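Local atomic coordinates of beta-phenylalanine aminotransferase (Variovorax paradoxus, PDB entry 4AO9), a protein that transfers the amino group of beta-phenylalanine, probably to a keto acid acceptor, using pyridoxal-5'-phosphate as cofactor in the manner of class-III aminotransferases. Residues A[45-50]-A[70-75]; A[133-138]-A[333-338]; A[160-165]-A[302-307]; A[368-373]-A[385-390]; A[409-414]-A[436-441]. All blocks are in the same frame, centred on the assembly; numbering follows the deposited sequence.

Contact 1: A[45-50]-A[70-75]; sequences QRQFEA and PLTIAR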
# COMPACT_ATOMS: atom_id res chain seq x y z
N GLN A 45 11.47 -25.60 -8.99
CA GLN A 45 12.86 -25.17 -9.15
C GLN A 45 13.05 -24.43 -10.48
O GLN A 45 13.70 -23.38 -10.50
CB GLN A 45 13.85 -26.34 -9.03
CG GLN A 45 15.30 -25.84 -8.97
CD GLN A 45 16.30 -26.93 -8.65
OE1 GLN A 45 16.14 -28.07 -9.06
NE2 GLN A 45 17.34 -26.57 -7.91
N ARG A 46 12.50 -24.98 -11.56
CA ARG A 46 12.54 -24.33 -12.88
C ARG A 46 11.95 -22.93 -12.82
O ARG A 46 12.52 -21.97 -13.35
CB ARG A 46 11.75 -25.18 -13.89
CG ARG A 46 11.75 -24.68 -15.34
CD ARG A 46 10.99 -25.64 -16.27
NE ARG A 46 11.19 -27.04 -15.87
CZ ARG A 46 10.21 -27.89 -15.52
NH1 ARG A 46 8.94 -27.50 -15.51
NH2 ARG A 46 10.52 -29.13 -15.16
N GLN A 47 10.80 -22.81 -12.16
CA GLN A 47 10.11 -21.53 -12.07
C GLN A 47 10.93 -20.51 -11.28
O GLN A 47 11.03 -19.34 -11.69
CB GLN A 47 8.72 -21.74 -11.47
CG GLN A 47 7.90 -20.49 -11.25
CD GLN A 47 7.77 -19.62 -12.49
OE1 GLN A 47 7.77 -20.11 -13.63
NE2 GLN A 47 7.66 -18.31 -12.27
N PHE A 48 11.54 -20.96 -10.18
CA PHE A 48 12.41 -20.10 -9.39
C PHE A 48 13.57 -19.56 -10.21
O PHE A 48 13.85 -18.35 -10.19
CB PHE A 48 12.93 -20.84 -8.15
CG PHE A 48 13.96 -20.06 -7.37
CD1 PHE A 48 13.55 -19.07 -6.48
CD2 PHE A 48 15.32 -20.31 -7.54
CE1 PHE A 48 14.50 -18.33 -5.76
CE2 PHE A 48 16.28 -19.57 -6.83
CZ PHE A 48 15.86 -18.58 -5.93
N GLU A 49 14.25 -20.44 -10.94
CA GLU A 49 15.41 -20.03 -11.71
C GLU A 49 15.04 -19.01 -12.79
O GLU A 49 15.78 -18.06 -13.06
CB GLU A 49 16.10 -21.25 -12.33
CG GLU A 49 16.83 -22.11 -11.30
CD GLU A 49 17.23 -23.50 -11.79
OE1 GLU A 49 16.87 -23.90 -12.93
OE2 GLU A 49 17.89 -24.21 -11.02
N ALA A 50 13.88 -19.21 -13.41
CA ALA A 50 13.42 -18.32 -14.46
C ALA A 50 13.07 -16.94 -13.90
O ALA A 50 13.44 -15.89 -14.46
CB ALA A 50 12.23 -18.94 -15.18
N PRO A 70 11.86 -21.51 -2.80
CA PRO A 70 10.47 -21.66 -2.37
C PRO A 70 9.63 -22.39 -3.41
O PRO A 70 9.89 -22.26 -4.62
CB PRO A 70 9.99 -20.21 -2.22
CG PRO A 70 10.84 -19.45 -3.22
CD PRO A 70 12.18 -20.12 -3.15
N LEU A 71 8.63 -23.12 -2.94
CA LEU A 71 7.63 -23.69 -3.84
C LEU A 71 6.82 -22.59 -4.51
O LEU A 71 6.47 -21.58 -3.88
CB LEU A 71 6.67 -24.60 -3.07
CG LEU A 71 7.22 -25.84 -2.38
CD1 LEU A 71 6.14 -26.50 -1.51
CD2 LEU A 71 7.72 -26.83 -3.41
N THR A 72 6.54 -22.78 -5.79
CA THR A 72 5.51 -22.00 -6.46
C THR A 72 4.15 -22.64 -6.20
O THR A 72 3.99 -23.85 -6.35
CB THR A 72 5.78 -21.92 -7.97
OG1 THR A 72 6.91 -21.07 -8.18
CG2 THR A 72 4.59 -21.33 -8.73
N ILE A 73 3.20 -21.81 -5.80
CA ILE A 73 1.83 -22.26 -5.55
C ILE A 73 1.00 -22.00 -6.80
O ILE A 73 0.91 -20.87 -7.27
CB ILE A 73 1.23 -21.56 -4.29
CG1 ILE A 73 2.09 -21.84 -3.04
CG2 ILE A 73 -0.23 -21.97 -4.07
CD1 ILE A 73 2.35 -23.32 -2.74
N ALA A 74 0.42 -23.07 -7.34
CA ALA A 74 -0.31 -23.02 -8.62
C ALA A 74 -1.80 -22.76 -8.48
O ALA A 74 -2.42 -22.17 -9.36
CB ALA A 74 -0.09 -24.32 -9.38
N ARG A 75 -2.39 -23.22 -7.37
CA ARG A 75 -3.84 -23.23 -7.24
C ARG A 75 -4.20 -23.30 -5.78
O ARG A 75 -3.45 -23.86 -4.99
CB ARG A 75 -4.41 -24.46 -7.97
CG ARG A 75 -5.91 -24.45 -8.18
CD ARG A 75 -6.34 -25.50 -9.21
NE ARG A 75 -7.09 -26.61 -8.63
CZ ARG A 75 -6.62 -27.84 -8.43
NH1 ARG A 75 -5.38 -28.17 -8.77
NH2 ARG A 75 -7.41 -28.76 -7.90
O HOH W 1 7.13 -18.43 -9.05
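Gln47 and Thr72 meet where a short N-terminal helix comes up to segment 70-75: CG of Gln47 lies 3.3 Å from OG1 of Thr72, and the two side chains cross at about a right angle. So it is the aliphatic part of the glutamine that touches the hydroxyl, while its amide goes past. That follows from the torsions of Gln47, with CG anti to the backbone N (chi1 178°) and the chain then bent at chi2 (53°). The polar ends are joined through a water. It donates to Thr72 OG1 at 2.8 Å and accepts from Gln47 NE2 at a longer 3.3 Å, so the hydroxyl has the closer hold on it. The next residue, Phe48, brings CD1 of its ring to the proline ring of Pro70, 3.8 Å from Pro70 CD. This is apolar packing, and the ring reaches it with CG anti to its own backbone N (chi1 174°).

Behind this first shell, Ser44 OG takes a hydrogen bond from Thr72 N, tying Thr72 to the residue just before 45-50, and Phe48 also rests on Ala58 and Phe65. Ala74 and Arg75 both face Trp82 in a classic beta bulge. Helix 42-51 thus lies beside an outermost strand of a four-stranded sheet within this chain. Leu127 of the second subunit also packs on Thr72, and Thr72 and Ile73 pair in parallel with a strand of that subunit, so the sheet runs on across the dimer interface.

Contact 2: A[133-138]-A[333-338]; sequences ARLICE and AGLTKL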
# COMPACT_ATOMS: atom_id res chain seq x y z
N ALA A 133 -16.81 1.19 6.31
CA ALA A 133 -16.38 2.03 7.43
C ALA A 133 -17.31 1.90 8.62
O ALA A 133 -16.83 1.71 9.75
CB ALA A 133 -16.25 3.48 7.00
N ARG A 134 -18.61 1.97 8.37
CA ARG A 134 -19.60 1.82 9.44
C ARG A 134 -19.49 0.45 10.12
O ARG A 134 -19.51 0.35 11.35
CB ARG A 134 -21.01 2.06 8.90
CG ARG A 134 -22.11 1.70 9.89
CD ARG A 134 -23.47 2.13 9.39
NE ARG A 134 -24.47 1.87 10.43
CZ ARG A 134 -25.71 2.33 10.42
NH1 ARG A 134 -26.15 3.10 9.42
NH2 ARG A 134 -26.53 2.03 11.42
N LEU A 135 -19.38 -0.60 9.31
CA LEU A 135 -19.26 -1.96 9.84
C LEU A 135 -18.05 -2.08 10.77
O LEU A 135 -18.15 -2.65 11.86
CB LEU A 135 -19.14 -2.97 8.69
CG LEU A 135 -19.28 -4.44 9.10
CD1 LEU A 135 -20.70 -4.77 9.55
CD2 LEU A 135 -18.91 -5.32 7.94
N ILE A 136 -16.93 -1.51 10.35
CA ILE A 136 -15.71 -1.62 11.15
C ILE A 136 -15.84 -0.84 12.46
O ILE A 136 -15.45 -1.35 13.52
CB ILE A 136 -14.47 -1.18 10.35
CG1 ILE A 136 -14.20 -2.18 9.22
CG2 ILE A 136 -13.27 -1.04 11.27
CD1 ILE A 136 -13.21 -1.65 8.16
N CYS A 137 -16.38 0.37 12.40
CA CYS A 137 -16.58 1.19 13.60
C CYS A 137 -17.52 0.50 14.58
O CYS A 137 -17.35 0.63 15.79
CB CYS A 137 -17.10 2.57 13.24
SG CYS A 137 -15.88 3.60 12.35
N GLU A 138 -18.52 -0.21 14.06
CA GLU A 138 -19.46 -0.93 14.92
C GLU A 138 -18.82 -2.16 15.56
O GLU A 138 -19.11 -2.49 16.71
CB GLU A 138 -20.71 -1.33 14.13
CG GLU A 138 -21.61 -0.16 13.83
CD GLU A 138 -22.76 -0.50 12.88
OE1 GLU A 138 -22.76 -1.59 12.25
OE2 GLU A 138 -23.65 0.36 12.74
N ALA A 333 -18.47 -8.07 2.38
CA ALA A 333 -19.00 -9.41 2.20
C ALA A 333 -18.36 -10.40 3.17
O ALA A 333 -19.05 -11.20 3.80
CB ALA A 333 -18.80 -9.86 0.77
N GLY A 334 -17.04 -10.33 3.32
CA GLY A 334 -16.33 -11.26 4.19
C GLY A 334 -16.75 -11.13 5.64
O GLY A 334 -17.03 -12.13 6.32
N LEU A 335 -16.80 -9.90 6.13
CA LEU A 335 -17.10 -9.66 7.53
C LEU A 335 -18.56 -9.94 7.91
O LEU A 335 -18.84 -10.35 9.04
CB LEU A 335 -16.69 -8.25 7.95
CG LEU A 335 -15.19 -7.97 7.86
CD1 LEU A 335 -14.91 -6.49 8.11
CD2 LEU A 335 -14.38 -8.84 8.81
N THR A 336 -19.47 -9.72 6.96
CA THR A 336 -20.90 -9.93 7.24
C THR A 336 -21.36 -11.37 6.99
O THR A 336 -22.25 -11.85 7.70
CB THR A 336 -21.83 -9.00 6.44
OG1 THR A 336 -21.59 -9.16 5.04
CG2 THR A 336 -21.63 -7.55 6.81
N LYS A 337 -20.77 -12.03 6.00
CA LYS A 337 -21.24 -13.36 5.59
C LYS A 337 -20.42 -14.52 6.13
O LYS A 337 -20.94 -15.64 6.28
CB LYS A 337 -21.33 -13.47 4.06
CG LYS A 337 -22.32 -12.49 3.43
CD LYS A 337 -22.35 -12.63 1.91
CE LYS A 337 -23.31 -11.63 1.28
NZ LYS A 337 -23.48 -11.88 -0.18
N LEU A 338 -19.14 -14.27 6.43
CA LEU A 338 -18.23 -15.35 6.78
C LEU A 338 -17.52 -15.15 8.10
O LEU A 338 -17.74 -15.91 9.04
CB LEU A 338 -17.20 -15.56 5.65
CG LEU A 338 -17.77 -16.03 4.31
CD1 LEU A 338 -16.69 -16.03 3.25
CD2 LEU A 338 -18.38 -17.42 4.47
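Leu135 and Leu335 mark the closest approach of two helical backbones, their CA atoms 8.3 Å apart, a spacing that side chains alone bridge. Leu135 does most of the bridging. Its CD2 methyl sits 3.7 Å from CB of Leu335 and an equal 3.7 Å from CG2 of Thr336, while its other methyl, CD1, is 4.0 Å from that same Thr336 CG2. One leucine end therefore fits against two successive residues of the facing helix, touching the root of one side chain and the methyl branch of the other. The reach comes from chi1 of -169°, which sets CG of Leu135 opposite its backbone N. Leu335 is entered near its base, and its own CD1 comes only to 4.2 Å from Leu135 CD2.

Thr336 divides its two branches between different tasks. Its methyl joins the apolar contact, whereas OG1 (chi1 57°) is hydrogen-bonded to Tyr332 O one turn back in its helix, so the hydroxyl is satisfied locally. Within 133-138, Arg134 NE bonds Glu138 OE2 at 2.9 Å, nearly straight and in the guanidinium plane but from above the carboxylate plane, a salt bridge one turn long.

Leu335 also touches Leu132 and Arg139 of helix 129-139. The arrangement is plain helix-helix packing in the class-III aminotransferase fold, joining helix 325-337 to a helix that packs through Ile136 on strand 145-149, an outermost strand of the seven-stranded sheet.

Contact 3: A[160-165]-A[302-307]; sequences LTAALH and ADVMAL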
# COMPACT_ATOMS: atom_id res chain seq x y z
N LEU A 160 1.01 6.91 13.09
CA LEU A 160 2.17 7.61 13.67
C LEU A 160 2.20 9.07 13.28
O LEU A 160 2.40 9.95 14.12
CB LEU A 160 3.48 6.92 13.29
CG LEU A 160 3.71 5.52 13.87
CD1 LEU A 160 5.01 4.94 13.30
CD2 LEU A 160 3.73 5.56 15.42
N THR A 161 1.98 9.35 12.00
CA THR A 161 1.98 10.70 11.48
C THR A 161 0.92 11.53 12.20
O THR A 161 1.18 12.68 12.60
CB THR A 161 1.68 10.64 9.97
OG1 THR A 161 2.75 9.93 9.34
CG2 THR A 161 1.56 12.03 9.38
N ALA A 162 -0.26 10.94 12.36
CA ALA A 162 -1.36 11.61 13.07
C ALA A 162 -0.95 11.96 14.49
O ALA A 162 -1.20 13.08 14.96
CB ALA A 162 -2.59 10.72 13.08
N ALA A 163 -0.35 11.00 15.18
CA ALA A 163 0.01 11.20 16.59
C ALA A 163 1.08 12.27 16.76
O ALA A 163 0.99 13.10 17.69
CB ALA A 163 0.45 9.89 17.20
N LEU A 164 2.09 12.27 15.88
CA LEU A 164 3.14 13.28 15.95
C LEU A 164 2.52 14.67 15.82
O LEU A 164 2.85 15.57 16.59
CB LEU A 164 4.21 13.09 14.86
CG LEU A 164 5.09 11.84 14.82
CD1 LEU A 164 6.38 12.13 14.05
CD2 LEU A 164 5.45 11.31 16.16
N HIS A 165 1.61 14.83 14.87
CA HIS A 165 1.01 16.14 14.63
C HIS A 165 0.07 16.54 15.76
O HIS A 165 0.08 17.69 16.22
CB HIS A 165 0.28 16.20 13.28
CG HIS A 165 0.05 17.60 12.81
ND1 HIS A 165 0.99 18.31 12.11
CD2 HIS A 165 -0.99 18.45 13.00
CE1 HIS A 165 0.54 19.52 11.86
NE2 HIS A 165 -0.67 19.63 12.39
N ALA A 302 -12.29 10.47 17.36
CA ALA A 302 -12.73 11.44 16.36
C ALA A 302 -11.92 12.74 16.39
O ALA A 302 -11.64 13.32 15.34
CB ALA A 302 -14.22 11.73 16.53
N ASP A 303 -11.49 13.18 17.58
CA ASP A 303 -10.73 14.43 17.64
C ASP A 303 -9.33 14.32 17.03
O ASP A 303 -8.81 15.29 16.50
CB ASP A 303 -10.71 15.07 19.05
CG ASP A 303 -10.00 14.22 20.10
OD1 ASP A 303 -9.86 13.00 19.92
OD2 ASP A 303 -9.58 14.79 21.14
N VAL A 304 -8.75 13.12 17.07
CA VAL A 304 -7.47 12.89 16.40
C VAL A 304 -7.70 12.73 14.90
O VAL A 304 -6.96 13.31 14.07
CB VAL A 304 -6.72 11.67 16.99
CG1 VAL A 304 -5.43 11.38 16.21
CG2 VAL A 304 -6.41 11.92 18.48
N MET A 305 -8.72 11.96 14.53
CA MET A 305 -9.02 11.75 13.11
C MET A 305 -9.45 13.04 12.40
O MET A 305 -9.32 13.16 11.18
CB MET A 305 -10.08 10.66 12.95
CG MET A 305 -9.59 9.26 13.36
SD MET A 305 -8.08 8.72 12.50
CE MET A 305 -8.68 8.58 10.81
N ALA A 306 -9.92 14.01 13.18
CA ALA A 306 -10.34 15.31 12.65
C ALA A 306 -9.19 16.04 11.96
O ALA A 306 -9.43 16.92 11.11
CB ALA A 306 -10.93 16.16 13.75
N LEU A 307 -7.96 15.67 12.29
CA LEU A 307 -6.80 16.26 11.61
C LEU A 307 -6.89 16.05 10.10
O LEU A 307 -6.33 16.84 9.34
CB LEU A 307 -5.50 15.65 12.13
CG LEU A 307 -5.10 16.05 13.55
CD1 LEU A 307 -3.86 15.29 13.98
CD2 LEU A 307 -4.89 17.55 13.62
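Leu307 fills the tighter half of this contact, reaching helix 152-167 with both of its methyls. CD1 lies 3.6 Å from the carbonyl oxygen Ala162 O, a van der Waals approach of a methyl to a peptide oxygen. CD2 turns to the neighbouring turn and meets the His165 ring at its edge, near the ring plane, at 4.1 Å from CD2 of the histidine. With chi1 at -71°, CG of Leu307 stands opposite its carbonyl carbon, and the two methyls are spread between Ala162 and His165. His165 in turn has its CG anti to the backbone N (chi1 -162°), and its side chain crosses that of Leu307 obliquely.

The other half is looser. Ala162 CB and Val304 CG1 are 4.3 Å apart, although here the backbones come nearest, CA to CA 7.1 Å. The small alanine side chain is consistent with so close a backbone approach. Around this part Phe166 lies against Val304 and Leu307, and Phe308 against Ala162. His165 is partly exposed at the margin, where Pro314 and Leu315 of the same chain, and Pro192 of the second subunit, also touch it.

With methyls meeting a methyl, a ring edge and a peptide oxygen, and no polar bond joining the two segments directly, the short helix 302-305 and the 3-10 turn after it are seated on helix 152-167 by shape and apolar contact rather than by directed bonds.

Contact 4: A[368-373]-A[385-390]; sequences AMQFTG and GDVRSS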
# COMPACT_ATOMS: atom_id res chain seq x y z
N ALA A 368 11.99 -29.95 24.21
CA ALA A 368 11.96 -28.49 24.33
C ALA A 368 11.33 -27.91 23.07
O ALA A 368 12.02 -27.40 22.17
CB ALA A 368 13.35 -27.94 24.57
N MET A 369 10.01 -28.03 23.01
CA MET A 369 9.20 -27.56 21.89
C MET A 369 7.87 -27.13 22.48
O MET A 369 7.33 -27.77 23.39
CB MET A 369 9.02 -28.68 20.85
CG MET A 369 8.36 -28.24 19.55
SD MET A 369 8.10 -29.65 18.44
CE MET A 369 7.48 -28.78 17.00
N GLN A 370 7.35 -26.01 22.00
CA GLN A 370 6.07 -25.51 22.48
C GLN A 370 5.43 -24.65 21.40
O GLN A 370 6.08 -24.28 20.43
CB GLN A 370 6.26 -24.68 23.75
CG GLN A 370 7.09 -23.43 23.56
CD GLN A 370 7.19 -22.65 24.84
OE1 GLN A 370 6.23 -22.02 25.27
NE2 GLN A 370 8.36 -22.68 25.45
N PHE A 371 4.15 -24.36 21.59
CA PHE A 371 3.42 -23.47 20.70
C PHE A 371 2.89 -22.32 21.53
O PHE A 371 2.18 -22.53 22.52
CB PHE A 371 2.29 -24.22 20.01
CG PHE A 371 2.76 -25.20 18.97
CD1 PHE A 371 3.33 -26.42 19.34
CD2 PHE A 371 2.66 -24.89 17.61
CE1 PHE A 371 3.78 -27.32 18.37
CE2 PHE A 371 3.10 -25.79 16.64
CZ PHE A 371 3.66 -27.01 17.02
N THR A 372 3.26 -21.10 21.15
CA THR A 372 2.79 -19.89 21.83
C THR A 372 1.71 -19.21 20.99
O THR A 372 1.67 -19.39 19.78
CB THR A 372 3.94 -18.89 22.10
OG1 THR A 372 4.62 -18.56 20.88
CG2 THR A 372 4.95 -19.49 23.07
N GLY A 373 0.83 -18.46 21.64
CA GLY A 373 -0.14 -17.65 20.92
C GLY A 373 -1.48 -17.55 21.60
O GLY A 373 -1.60 -17.81 22.81
N GLY A 385 10.29 -23.35 28.62
CA GLY A 385 9.99 -22.27 29.56
C GLY A 385 9.09 -21.19 28.99
O GLY A 385 8.61 -21.30 27.86
N ASP A 386 8.87 -20.15 29.78
CA ASP A 386 8.00 -19.05 29.37
C ASP A 386 8.63 -18.22 28.26
O ASP A 386 9.79 -17.81 28.35
CB ASP A 386 7.66 -18.16 30.58
CG ASP A 386 6.79 -18.87 31.60
OD1 ASP A 386 6.11 -19.86 31.25
OD2 ASP A 386 6.77 -18.42 32.77
N VAL A 387 7.86 -17.98 27.20
CA VAL A 387 8.29 -17.07 26.15
C VAL A 387 7.56 -15.74 26.35
O VAL A 387 6.33 -15.65 26.17
CB VAL A 387 8.02 -17.64 24.75
CG1 VAL A 387 8.39 -16.62 23.67
CG2 VAL A 387 8.80 -18.94 24.53
N ARG A 388 8.31 -14.72 26.75
CA ARG A 388 7.74 -13.40 27.03
C ARG A 388 8.18 -12.31 26.06
O ARG A 388 7.52 -11.28 25.96
CB ARG A 388 8.08 -12.99 28.47
CG ARG A 388 7.34 -13.82 29.52
CD ARG A 388 5.85 -13.46 29.55
NE ARG A 388 5.13 -14.18 30.59
CZ ARG A 388 4.57 -15.38 30.43
NH1 ARG A 388 4.63 -16.01 29.26
NH2 ARG A 388 3.94 -15.95 31.44
N SER A 389 9.29 -12.54 25.36
CA SER A 389 9.78 -11.61 24.34
C SER A 389 10.68 -12.35 23.37
O SER A 389 11.05 -13.50 23.62
CB SER A 389 10.54 -10.43 24.97
OG SER A 389 11.86 -10.81 25.39
N SER A 390 11.04 -11.70 22.27
CA SER A 390 11.91 -12.32 21.27
C SER A 390 13.29 -12.67 21.84
O SER A 390 13.95 -13.56 21.32
CB SER A 390 12.04 -11.42 20.04
OG SER A 390 12.49 -10.13 20.41
O HOH W 2 5.57 -19.70 26.74
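Gln370 and Val387 bury the most surface here, and Thr372 backs them up. The amide of Gln370 reaches across to the loop and gives a hydrogen bond from NE2 to Gly385 O, 2.8 Å long and almost straight (177° at the hydrogen). The donor lies in the carbonyl plane, and the oxygen is just 1° out of the glutamine amide plane, so the bond lies in both planes, though bent at the oxygen. NE2 also bonds Val383 O. The other end of the amide is engaged too: a water donates to Gln370 OE1 at 2.8 Å and accepts from Val387 N at 2.9 Å. Both ends of the flat group are thus held, which fixes its rotation. CG sits between the backbone N and carbonyl carbon (chi1 63°), and the chain beyond it runs extended to the loop.

Val387 packs beside the amide. Its CG2 is 3.9 Å from Gln370 NE2, and its CB meets the methyl CG2 of Thr372 at 4.0 Å, the two side chains crossing at about a right angle. Thr372 turns its hydroxyl elsewhere, to the backbone oxygens of Gly234 and Cys235.

Gln370 and Thr372 project from the same side of strand 370-374. The amide uses its donor and acceptor ends to tie an irregular loop to this strand, by direct bonds to Val383 O and Gly385 O and a water bridge to Val387 N, whereas Gly385 N is buried with no partner in the model.

Contact 5: A[409-414]-A[436-441]; sequences LNEDIY and VAAIGS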
# COMPACT_ATOMS: atom_id res chain seq x y z
N LEU A 409 5.67 -30.53 5.00
CA LEU A 409 5.44 -30.72 3.56
C LEU A 409 5.28 -32.20 3.22
O LEU A 409 4.39 -32.55 2.46
CB LEU A 409 6.55 -30.10 2.71
CG LEU A 409 6.69 -28.57 2.69
CD1 LEU A 409 7.85 -28.18 1.79
CD2 LEU A 409 5.41 -27.88 2.22
N ASN A 410 6.15 -33.04 3.79
CA ASN A 410 6.06 -34.50 3.57
C ASN A 410 4.73 -35.09 4.04
O ASN A 410 4.25 -36.10 3.49
CB ASN A 410 7.19 -35.24 4.28
CG ASN A 410 8.57 -34.89 3.75
OD1 ASN A 410 9.57 -35.03 4.48
ND2 ASN A 410 8.66 -34.48 2.50
N GLU A 411 4.15 -34.48 5.07
CA GLU A 411 2.88 -34.89 5.65
C GLU A 411 1.68 -34.12 5.05
O GLU A 411 0.62 -34.07 5.66
CB GLU A 411 2.91 -34.73 7.17
CG GLU A 411 3.98 -35.58 7.86
CD GLU A 411 3.92 -37.05 7.46
OE1 GLU A 411 2.84 -37.67 7.56
OE2 GLU A 411 4.96 -37.59 7.02
N ASP A 412 1.87 -33.55 3.86
CA ASP A 412 0.80 -32.86 3.12
C ASP A 412 0.26 -31.62 3.84
O ASP A 412 -0.93 -31.31 3.77
CB ASP A 412 -0.34 -33.83 2.75
CG ASP A 412 0.17 -35.12 2.12
OD1 ASP A 412 1.04 -35.04 1.24
OD2 ASP A 412 -0.29 -36.20 2.55
N ILE A 413 1.15 -30.92 4.54
CA ILE A 413 0.79 -29.71 5.27
C ILE A 413 1.68 -28.56 4.81
O ILE A 413 2.90 -28.66 4.85
CB ILE A 413 0.89 -29.93 6.81
CG1 ILE A 413 -0.26 -30.84 7.27
CG2 ILE A 413 0.89 -28.59 7.55
CD1 ILE A 413 -0.05 -31.51 8.62
N TYR A 414 1.05 -27.48 4.37
CA TYR A 414 1.76 -26.27 3.97
C TYR A 414 1.72 -25.28 5.12
O TYR A 414 0.65 -24.83 5.52
CB TYR A 414 1.12 -25.68 2.72
CG TYR A 414 1.88 -24.52 2.11
CD1 TYR A 414 3.06 -24.73 1.40
CD2 TYR A 414 1.40 -23.21 2.21
CE1 TYR A 414 3.75 -23.69 0.82
CE2 TYR A 414 2.07 -22.16 1.63
CZ TYR A 414 3.25 -22.40 0.94
OH TYR A 414 3.95 -21.36 0.35
N VAL A 436 -1.82 -32.23 14.24
CA VAL A 436 -1.39 -32.79 15.52
C VAL A 436 -0.62 -34.10 15.30
O VAL A 436 0.44 -34.31 15.87
CB VAL A 436 -2.57 -33.01 16.49
CG1 VAL A 436 -2.11 -33.68 17.78
CG2 VAL A 436 -3.25 -31.69 16.80
N ALA A 437 -1.16 -34.96 14.43
CA ALA A 437 -0.50 -36.21 14.09
C ALA A 437 0.87 -35.98 13.45
O ALA A 437 1.81 -36.75 13.70
CB ALA A 437 -1.39 -37.06 13.19
N ALA A 438 1.00 -34.92 12.65
CA ALA A 438 2.26 -34.60 11.99
C ALA A 438 3.33 -34.09 12.95
O ALA A 438 4.52 -34.35 12.78
CB ALA A 438 2.04 -33.62 10.84
N ILE A 439 2.91 -33.36 13.99
CA ILE A 439 3.83 -32.97 15.05
C ILE A 439 4.26 -34.20 15.84
O ILE A 439 5.42 -34.34 16.20
CB ILE A 439 3.21 -31.87 15.97
CG1 ILE A 439 2.85 -30.62 15.14
CG2 ILE A 439 4.15 -31.51 17.14
CD1 ILE A 439 4.02 -29.99 14.35
N GLY A 440 3.31 -35.11 16.06
CA GLY A 440 3.60 -36.40 16.71
C GLY A 440 4.63 -37.19 15.94
O GLY A 440 5.60 -37.70 16.52
N SER A 441 4.44 -37.30 14.63
CA SER A 441 5.40 -38.02 13.79
C SER A 441 6.74 -37.29 13.68
O SER A 441 7.79 -37.92 13.56
CB SER A 441 4.82 -38.35 12.41
OG SER A 441 4.54 -37.18 11.67
O HOH W 3 1.78 -37.43 10.25
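This is a small apolar contact between the turn that ends helix 398-410 and the side of helix 429-445, in the C-terminal part of the chain. Ala438 is its centre. Its CB lies 3.7 Å from CD1 of Ile413 and 3.9 Å from CB of Glu411, so a single methyl is met by Glu411 of the turn and Ile413 of the strand after it. Ile413 touches with the very end of its longer branch, CG1 being turned opposite the carbonyl carbon (chi1 -72°).

Glu411 contributes only its aliphatic part directly. Its chain bends at chi2, and the carboxylate links to the helix through a water, which donates to Glu411 OE1 at 2.9 Å and lies 3.1 Å from Ser441 OG. That serine hydroxyl also bonds His407 NE2, a residue of helix 398-410.

The turn itself is a Schellman motif: Asp412, with positive phi, is its C-prime residue, and Ile413 N returns to Leu408 O. It brings the chain from the helix straight into strand 413-414, an outermost strand of the four-stranded sheet within this chain, beside strand 88-91. Helix 429-445 also packs against helix 341-365 through Val436 and Ile439.

Contacts 1 and 5 belong together: their centres are 22 Å apart, Ile73 packs on Tyr414 and Leu71 on Leu409, and they reach the two outermost strands of the same four-stranded sheet. Contact 4 joins this group through Phe371 on Ile439, its centre 21 Å from that of contact 5. Contacts 2 and 3 form a second group, centres 24 Å apart, about the seven-stranded sheet; along the chain contact 3 is nested inside the loop closed by contact 2. Contact 1 precedes them, and contacts 4 and 5 follow. N- and C-terminal parts therefore assemble together, apart from the middle of the chain, and contacts 1, 2, 3 and 5 each touch the second subunit.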